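Local coordinates for protein glycerophosphodiester phosphodiesterase (Thermotoga maritima, PDB 1O1Z) that belongs to the glycerophosphoryl diester phosphodiesterase family and adopts a TIM-barrel type of fold, at residues A[140-151]-A[166-176]. Sequence-based numbering, arbitrary orientation.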
ATOM      1  N   ASP A 140      -9.666  -9.969  -7.265  1.00  7.98           N
ATOM      2  CA  ASP A 140      -9.854 -11.282  -7.891  1.00  7.00           C
ATOM      3  C   ASP A 140     -10.455 -11.189  -9.290  1.00  8.47           C
ATOM      4  O   ASP A 140     -10.180 -12.052 -10.134  1.00 11.75           O
ATOM      5  CB  ASP A 140     -10.732 -12.182  -7.057  1.00  8.26           C
ATOM      6  CG  ASP A 140     -10.137 -12.546  -5.717  1.00  7.89           C
ATOM      7  OD1 ASP A 140      -8.908 -12.530  -5.540  1.00  9.07           O
ATOM      8  OD2 ASP A 140     -10.890 -12.970  -4.813  1.00 12.12           O
ATOM      9  N   GLU A 141     -11.309 -10.184  -9.529  1.00  8.27           N
ATOM     10  CA  GLU A 141     -11.964 -10.030 -10.812  1.00  8.34           C
ATOM     11  C   GLU A 141     -11.118  -9.337 -11.867  1.00 10.37           C
ATOM     12  O   GLU A 141     -11.189  -9.691 -13.052  1.00 12.45           O
ATOM     13  CB  GLU A 141     -13.281  -9.268 -10.615  1.00  8.65           C
ATOM     14  CG  GLU A 141     -14.305 -10.049  -9.829  1.00  9.98           C
ATOM     15  CD  GLU A 141     -15.454  -9.208  -9.294  1.00 11.80           C
ATOM     16  OE1 GLU A 141     -15.595  -8.042  -9.740  1.00 14.23           O
ATOM     17  OE2 GLU A 141     -16.224  -9.709  -8.435  1.00 11.48           O
ATOM     18  N   LYS A 142     -10.359  -8.328 -11.466  1.00  9.12           N
ATOM     19  CA  LYS A 142      -9.698  -7.442 -12.439  1.00 10.17           C
ATOM     20  C   LYS A 142      -8.187  -7.486 -12.417  1.00 11.53           C
ATOM     21  O   LYS A 142      -7.551  -6.999 -13.367  1.00 12.86           O
ATOM     22  CB  LYS A 142     -10.148  -5.989 -12.240  1.00 12.47           C
ATOM     23  CG  LYS A 142     -11.594  -5.764 -12.626  1.00 18.11           C
ATOM     24  CD  LYS A 142     -11.977  -4.285 -12.649  1.00 25.63           C
ATOM     25  CE  LYS A 142     -11.503  -3.583 -13.887  1.00 33.95           C
ATOM     26  NZ  LYS A 142     -12.465  -3.758 -15.021  1.00 30.27           N
ATOM     27  N   PHE A 143      -7.588  -8.060 -11.372  1.00  8.89           N
ATOM     28  CA  PHE A 143      -6.125  -7.989 -11.197  1.00  9.72           C
ATOM     29  C   PHE A 143      -5.421  -9.328 -11.388  1.00 10.36           C
ATOM     30  O   PHE A 143      -4.252  -9.468 -11.061  1.00 10.57           O
ATOM     31  CB  PHE A 143      -5.805  -7.325  -9.858  1.00  7.56           C
ATOM     32  CG  PHE A 143      -6.068  -5.836  -9.852  1.00  8.24           C
ATOM     33  CD1 PHE A 143      -7.357  -5.341  -9.725  1.00 10.77           C
ATOM     34  CD2 PHE A 143      -5.031  -4.934 -10.027  1.00 12.03           C
ATOM     35  CE1 PHE A 143      -7.595  -3.984  -9.762  1.00 10.33           C
ATOM     36  CE2 PHE A 143      -5.273  -3.565 -10.072  1.00 14.46           C
ATOM     37  CZ  PHE A 143      -6.551  -3.087  -9.915  1.00 12.15           C
ATOM     38  N   LYS A 144      -6.114 -10.318 -11.942  1.00  9.85           N
ATOM     39  CA  LYS A 144      -5.423 -11.547 -12.273  1.00 11.32           C
ATOM     40  C   LYS A 144      -4.285 -11.256 -13.234  1.00 11.64           C
ATOM     41  O   LYS A 144      -4.398 -10.407 -14.111  1.00 13.99           O
ATOM     42  CB  LYS A 144      -6.353 -12.595 -12.853  1.00 12.59           C
ATOM     43  CG  LYS A 144      -7.430 -13.131 -11.913  1.00 13.77           C
ATOM     44  CD  LYS A 144      -6.807 -13.690 -10.653  1.00 16.97           C
ATOM     45  CE  LYS A 144      -7.726 -14.525  -9.823  1.00 24.32           C
ATOM     46  NZ  LYS A 144      -6.913 -15.035  -8.689  1.00 21.62           N
ATOM     47  N   GLY A 145      -3.191 -11.981 -13.056  1.00 12.06           N
ATOM     48  CA  GLY A 145      -1.998 -11.729 -13.853  1.00 13.86           C
ATOM     49  C   GLY A 145      -1.126 -10.561 -13.420  1.00 13.83           C
ATOM     50  O   GLY A 145      -0.185 -10.172 -14.122  1.00 14.92           O
ATOM     51  N   THR A 146      -1.423  -9.997 -12.257  1.00 11.15           N
ATOM     52  CA  THR A 146      -0.594  -9.003 -11.585  1.00 10.21           C
ATOM     53  C   THR A 146      -0.340  -9.504 -10.167  1.00  9.94           C
ATOM     54  O   THR A 146      -1.030 -10.434  -9.700  1.00 13.41           O
ATOM     55  CB  THR A 146      -1.278  -7.621 -11.477  1.00 10.85           C
ATOM     56  OG1 THR A 146      -2.322  -7.635 -10.471  1.00 13.31           O
ATOM     57  CG2 THR A 146      -1.916  -7.166 -12.782  1.00 16.97           C
ATOM     58  N   LYS A 147       0.613  -8.883  -9.477  1.00  9.33           N
ATOM     59  CA  LYS A 147       0.831  -9.126  -8.049  1.00 10.67           C
ATOM     60  C   LYS A 147      -0.167  -8.320  -7.262  1.00 10.54           C
ATOM     61  O   LYS A 147      -0.169  -7.083  -7.336  1.00 11.82           O
ATOM     62  CB  LYS A 147       2.217  -8.682  -7.595  1.00 12.60           C
ATOM     63  CG  LYS A 147       3.323  -9.375  -8.271  1.00 13.38           C
ATOM     64  CD  LYS A 147       4.614  -9.394  -7.453  1.00 13.22           C
ATOM     65  CE  LYS A 147       5.102  -8.091  -7.009  1.00 14.41           C
ATOM     66  NZ  LYS A 147       5.718  -7.280  -8.073  1.00 16.55           N
ATOM     67  N   TYR A 148      -1.023  -8.986  -6.517  1.00  9.95           N
ATOM     68  CA  TYR A 148      -1.922  -8.286  -5.657  1.00 10.89           C
ATOM     69  C   TYR A 148      -1.943  -8.861  -4.289  1.00 10.10           C
ATOM     70  O   TYR A 148      -1.593 -10.025  -4.067  1.00  9.65           O
ATOM     71  CB  TYR A 148      -3.317  -8.173  -6.225  1.00 11.81           C
ATOM     72  CG  TYR A 148      -4.115  -9.428  -6.428  1.00 10.03           C
ATOM     73  CD1 TYR A 148      -4.797 -10.041  -5.368  1.00  9.65           C
ATOM     74  CD2 TYR A 148      -4.333  -9.915  -7.704  1.00 12.22           C
ATOM     75  CE1 TYR A 148      -5.616 -11.157  -5.592  1.00  9.86           C
ATOM     76  CE2 TYR A 148      -5.172 -10.995  -7.938  1.00 13.76           C
ATOM     77  CZ  TYR A 148      -5.815 -11.615  -6.867  1.00 11.48           C
ATOM     78  OH  TYR A 148      -6.644 -12.676  -7.140  1.00 12.70           O
ATOM     79  N   GLY A 149      -2.345  -7.971  -3.381  1.00 12.27           N
ATOM     80  CA  GLY A 149      -2.384  -8.260  -1.993  1.00 11.74           C
ATOM     81  C   GLY A 149      -3.717  -7.865  -1.401  1.00 11.03           C
ATOM     82  O   GLY A 149      -4.233  -6.758  -1.599  1.00 10.70           O
ATOM     83  N   TYR A 150      -4.279  -8.785  -0.644  1.00  9.70           N
ATOM     84  CA  TYR A 150      -5.509  -8.500   0.067  1.00  8.58           C
ATOM     85  C   TYR A 150      -5.199  -7.659   1.297  1.00  9.53           C
ATOM     86  O   TYR A 150      -4.406  -8.079   2.127  1.00 10.65           O
ATOM     87  CB  TYR A 150      -6.132  -9.793   0.558  1.00 10.00           C
ATOM     88  CG  TYR A 150      -6.658 -10.760  -0.486  1.00  8.76           C
ATOM     89  CD1 TYR A 150      -7.119 -10.338  -1.733  1.00  9.42           C
ATOM     90  CD2 TYR A 150      -6.784 -12.106  -0.162  1.00  8.57           C
ATOM     91  CE1 TYR A 150      -7.704 -11.252  -2.623  1.00  8.87           C
ATOM     92  CE2 TYR A 150      -7.333 -13.001  -1.039  1.00 10.84           C
ATOM     93  CZ  TYR A 150      -7.757 -12.577  -2.268  1.00 12.57           C
ATOM     94  OH  TYR A 150      -8.302 -13.501  -3.156  1.00 13.97           O
ATOM     95  N   LEU A 151      -5.883  -6.524   1.463  1.00  8.23           N
ATOM     96  CA  LEU A 151      -5.856  -5.782   2.712  1.00  8.01           C
ATOM     97  C   LEU A 151      -6.961  -6.324   3.565  1.00 10.71           C
ATOM     98  O   LEU A 151      -8.105  -6.376   3.122  1.00 10.65           O
ATOM     99  CB  LEU A 151      -6.051  -4.288   2.474  1.00  8.26           C
ATOM    100  CG  LEU A 151      -4.771  -3.588   2.068  1.00 10.27           C
ATOM    101  CD1 LEU A 151      -5.034  -2.279   1.308  1.00 12.57           C
ATOM    102  CD2 LEU A 151      -3.981  -3.299   3.354  1.00 11.09           C
ATOM    103  N   ARG A 166     -10.568 -18.709   0.220  1.00  9.19           N
ATOM    104  CA  ARG A 166     -10.332 -17.701  -0.803  1.00  9.73           C
ATOM    105  C   ARG A 166      -8.869 -17.609  -1.199  1.00 10.28           C
ATOM    106  O   ARG A 166      -8.528 -17.533  -2.355  1.00 10.23           O
ATOM    107  CB  ARG A 166     -10.793 -16.351  -0.288  1.00 11.50           C
ATOM    108  CG  ARG A 166     -10.771 -15.281  -1.322  1.00 12.59           C
ATOM    109  CD  ARG A 166     -11.272 -13.958  -0.764  1.00 21.10           C
ATOM    110  NE  ARG A 166     -11.630 -13.160  -1.892  1.00 23.19           N
ATOM    111  CZ  ARG A 166     -12.784 -12.550  -2.105  1.00 16.36           C
ATOM    112  NH1 ARG A 166     -13.809 -12.489  -1.235  1.00 18.99           N
ATOM    113  NH2 ARG A 166     -12.890 -11.948  -3.236  1.00 14.51           N
ATOM    114  N   VAL A 167      -8.000 -17.594  -0.205  1.00  9.02           N
ATOM    115  CA  VAL A 167      -6.574 -17.457  -0.449  1.00  8.26           C
ATOM    116  C   VAL A 167      -6.062 -18.687  -1.217  1.00  8.53           C
ATOM    117  O   VAL A 167      -5.280 -18.548  -2.153  1.00 10.75           O
ATOM    118  CB  VAL A 167      -5.812 -17.242   0.872  1.00  9.90           C
ATOM    119  CG1 VAL A 167      -4.301 -17.292   0.656  1.00 11.50           C
ATOM    120  CG2 VAL A 167      -6.193 -15.914   1.461  1.00 10.62           C
ATOM    121  N   GLU A 168      -6.506 -19.878  -0.831  1.00 10.47           N
ATOM    122  CA  GLU A 168      -6.170 -21.109  -1.574  1.00 11.30           C
ATOM    123  C   GLU A 168      -6.636 -21.079  -3.023  1.00 11.75           C
ATOM    124  O   GLU A 168      -5.897 -21.432  -3.956  1.00 14.03           O
ATOM    125  CB  GLU A 168      -6.776 -22.321  -0.857  1.00 14.49           C
ATOM    126  CG  GLU A 168      -6.119 -22.647   0.473  1.00 28.87           C
ATOM    127  CD  GLU A 168      -4.952 -23.617   0.351  1.00 41.39           C
ATOM    128  OE1 GLU A 168      -4.302 -23.894   1.382  1.00 49.03           O
ATOM    129  OE2 GLU A 168      -4.688 -24.112  -0.766  1.00 53.69           O
ATOM    130  N   LYS A 169      -7.862 -20.603  -3.221  1.00  9.84           N
ATOM    131  CA  LYS A 169      -8.498 -20.624  -4.521  1.00 10.44           C
ATOM    132  C   LYS A 169      -7.892 -19.592  -5.477  1.00 11.62           C
ATOM    133  O   LYS A 169      -7.736 -19.847  -6.665  1.00 13.16           O
ATOM    134  CB  LYS A 169     -10.017 -20.399  -4.344  1.00 12.37           C
ATOM    135  CG  LYS A 169     -10.747 -20.032  -5.574  1.00 20.14           C
ATOM    136  CD  LYS A 169     -12.246 -20.018  -5.326  1.00 28.20           C
ATOM    137  CE  LYS A 169     -12.943 -20.147  -6.653  1.00 37.76           C
ATOM    138  NZ  LYS A 169     -12.598 -18.967  -7.511  1.00 34.37           N
ATOM    139  N   GLU A 170      -7.580 -18.414  -4.950  1.00  9.93           N
ATOM    140  CA  GLU A 170      -7.205 -17.251  -5.759  1.00 10.83           C
ATOM    141  C   GLU A 170      -5.727 -16.952  -5.806  1.00 10.43           C
ATOM    142  O   GLU A 170      -5.265 -16.284  -6.732  1.00 12.44           O
ATOM    143  CB  GLU A 170      -7.925 -16.007  -5.262  1.00 11.00           C
ATOM    144  CG  GLU A 170      -9.436 -16.087  -5.345  1.00 10.62           C
ATOM    145  CD  GLU A 170     -10.033 -16.169  -6.752  1.00 13.43           C
ATOM    146  OE1 GLU A 170      -9.294 -15.996  -7.746  1.00 20.01           O
ATOM    147  OE2 GLU A 170     -11.242 -16.466  -6.829  1.00 17.14           O
ATOM    148  N   ARG A 171      -4.972 -17.456  -4.832  1.00  9.33           N
ATOM    149  CA  ARG A 171      -3.525 -17.289  -4.786  1.00 10.22           C
ATOM    150  C   ARG A 171      -3.085 -15.841  -4.960  1.00 11.20           C
ATOM    151  O   ARG A 171      -2.358 -15.500  -5.911  1.00  9.97           O
ATOM    152  CB  ARG A 171      -2.862 -18.193  -5.833  0.50 11.77           C
ATOM    153  CG  ARG A 171      -3.419 -19.635  -5.877  0.50 11.12           C
ATOM    154  CD  ARG A 171      -4.553 -19.858  -6.903  0.50 14.02           C
ATOM    155  NE  ARG A 171      -4.141 -19.472  -8.257  0.50 14.53           N
ATOM    156  CZ  ARG A 171      -4.946 -19.085  -9.234  0.50 14.96           C
ATOM    157  NH1 ARG A 171      -4.410 -18.776 -10.412  0.50 20.82           N
ATOM    158  NH2 ARG A 171      -6.266 -18.997  -9.072  0.50  9.68           N
ATOM    159  N   PRO A 172      -3.466 -14.974  -4.027  1.00 10.37           N
ATOM    160  CA  PRO A 172      -2.884 -13.629  -4.016  1.00 10.30           C
ATOM    161  C   PRO A 172      -1.383 -13.736  -3.816  1.00  9.50           C
ATOM    162  O   PRO A 172      -0.865 -14.648  -3.161  1.00  9.64           O
ATOM    163  CB  PRO A 172      -3.541 -12.960  -2.802  1.00  8.81           C
ATOM    164  CG  PRO A 172      -3.833 -14.108  -1.890  1.00  9.71           C
ATOM    165  CD  PRO A 172      -4.293 -15.218  -2.828  1.00 10.30           C
ATOM    166  N   TYR A 173      -0.641 -12.771  -4.359  1.00  9.45           N
ATOM    167  CA  TYR A 173       0.779 -12.687  -4.102  1.00 10.55           C
ATOM    168  C   TYR A 173       1.061 -12.451  -2.624  1.00  8.63           C
ATOM    169  O   TYR A 173       1.989 -13.009  -2.072  1.00 10.13           O
ATOM    170  CB  TYR A 173       1.376 -11.526  -4.925  1.00 11.61           C
ATOM    171  CG  TYR A 173       2.775 -11.164  -4.574  1.00 11.72           C
ATOM    172  CD1 TYR A 173       3.842 -11.983  -4.940  1.00 12.87           C
ATOM    173  CD2 TYR A 173       3.040  -9.995  -3.865  1.00 10.25           C
ATOM    174  CE1 TYR A 173       5.141 -11.632  -4.608  1.00 14.16           C
ATOM    175  CE2 TYR A 173       4.328  -9.640  -3.542  1.00 12.69           C
ATOM    176  CZ  TYR A 173       5.375 -10.472  -3.894  1.00 15.86           C
ATOM    177  OH  TYR A 173       6.677 -10.109  -3.572  1.00 22.77           O
ATOM    178  N   SER A 174       0.280 -11.567  -2.011  1.00  8.63           N
ATOM    179  CA  SER A 174       0.560 -11.114  -0.648  1.00  8.09           C
ATOM    180  C   SER A 174      -0.728 -10.928   0.153  1.00  8.73           C
ATOM    181  O   SER A 174      -1.842 -10.832  -0.396  1.00  8.80           O
ATOM    182  CB  SER A 174       1.343  -9.811  -0.693  1.00 10.47           C
ATOM    183  OG  SER A 174       0.684  -8.824  -1.466  1.00 10.18           O
ATOM    184  N   LEU A 175      -0.546 -10.909   1.466  1.00  8.98           N
ATOM    185  CA  LEU A 175      -1.601 -10.571   2.413  1.00  7.93           C
ATOM    186  C   LEU A 175      -1.074  -9.439   3.271  1.00  8.70           C
ATOM    187  O   LEU A 175       0.038  -9.516   3.766  1.00  9.98           O
ATOM    188  CB  LEU A 175      -1.938 -11.753   3.292  1.00 10.26           C
ATOM    189  CG  LEU A 175      -2.451 -12.978   2.540  1.00 12.26           C
ATOM    190  CD1 LEU A 175      -2.577 -14.180   3.478  1.00 17.63           C
ATOM    191  CD2 LEU A 175      -3.801 -12.704   1.881  1.00 13.48           C
ATOM    192  N   HIS A 176      -1.875  -8.385   3.395  1.00  8.48           N
ATOM    193  CA  HIS A 176      -1.479  -7.169   4.091  1.00  9.61           C
ATOM    194  C   HIS A 176      -2.353  -7.086   5.319  1.00  9.09           C
ATOM    195  O   HIS A 176      -3.522  -6.727   5.238  1.00  9.35           O
ATOM    196  CB  HIS A 176      -1.687  -5.962   3.171  1.00 10.32           C
ATOM    197  CG  HIS A 176      -0.861  -6.004   1.918  1.00 11.71           C
ATOM    198  ND1 HIS A 176      -0.458  -4.861   1.263  1.00 14.79           N
ATOM    199  CD2 HIS A 176      -0.368  -7.046   1.195  1.00 13.12           C
ATOM    200  CE1 HIS A 176       0.246  -5.196   0.188  1.00 15.65           C
ATOM    201  NE2 HIS A 176       0.307  -6.518   0.117  1.00 12.81           N
TER
HETATM  202  O   HOH W   1     -12.757 -15.203  -4.911  1.00 17.22           O
HETATM  203  O   HOH W   2      -3.681 -14.030  -8.011  1.00 29.05           O
HETATM  204  O   HOH W   3      -1.455 -11.891  -7.248  1.00 13.73           O
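Strands 148-151 and 174-176 pair in parallel, with Gly149, Tyr150 and Leu151 in register with Ser174, Leu175 and His176; with helix 160-170 between them they form a beta-alpha-beta unit of the TIM barrel. The backbone evidence is three hydrogen bonds: Ser174 N to Tyr148 O, Tyr150 N to Ser174 O at 3.2 Å, and His176 N to Tyr150 O. Helix 160-170 returns nearly antiparallel to strand 148-151 (166° between the short axes).

Apolar packing centres on Tyr150, whose ring meets the helix, the loop after it and the next strand. Pro172 CB lies over the middle of one ring face, 9° off the normal, while Val167 CG2 sits at the ring's edge and Leu175 CD2 approaches Tyr150 CD2 obliquely. Toward the strands' N-terminal ends, Lys147 runs alongside Tyr173 and lays its CD over one face of the ring, 3.6 Å from the centroid, a CH-pi contact; Lys147 NZ is hydrogen-bonded to Leu129 O.

The charged group joins the two helix ends. Arg166, extended from CG to NE, meets Asp140 side-on, NE and NH2 (2.7 Å) both reaching OD2; NH2 also pairs with Asp137. Asp140 OD1 receives Tyr150 OH through its syn lone pair, which ties the phenol to the salt bridge. Glu170 folds at chi2 (-65°), stacking its carboxylate on that of Asp140, and one water donates to Asp140 OD2 and Glu170 OE2, which probably eases the like charges. Lys144, coming in at about a right angle, places NZ 2.7 Å from Glu170 OE1, on that oxygen's anti lone pair.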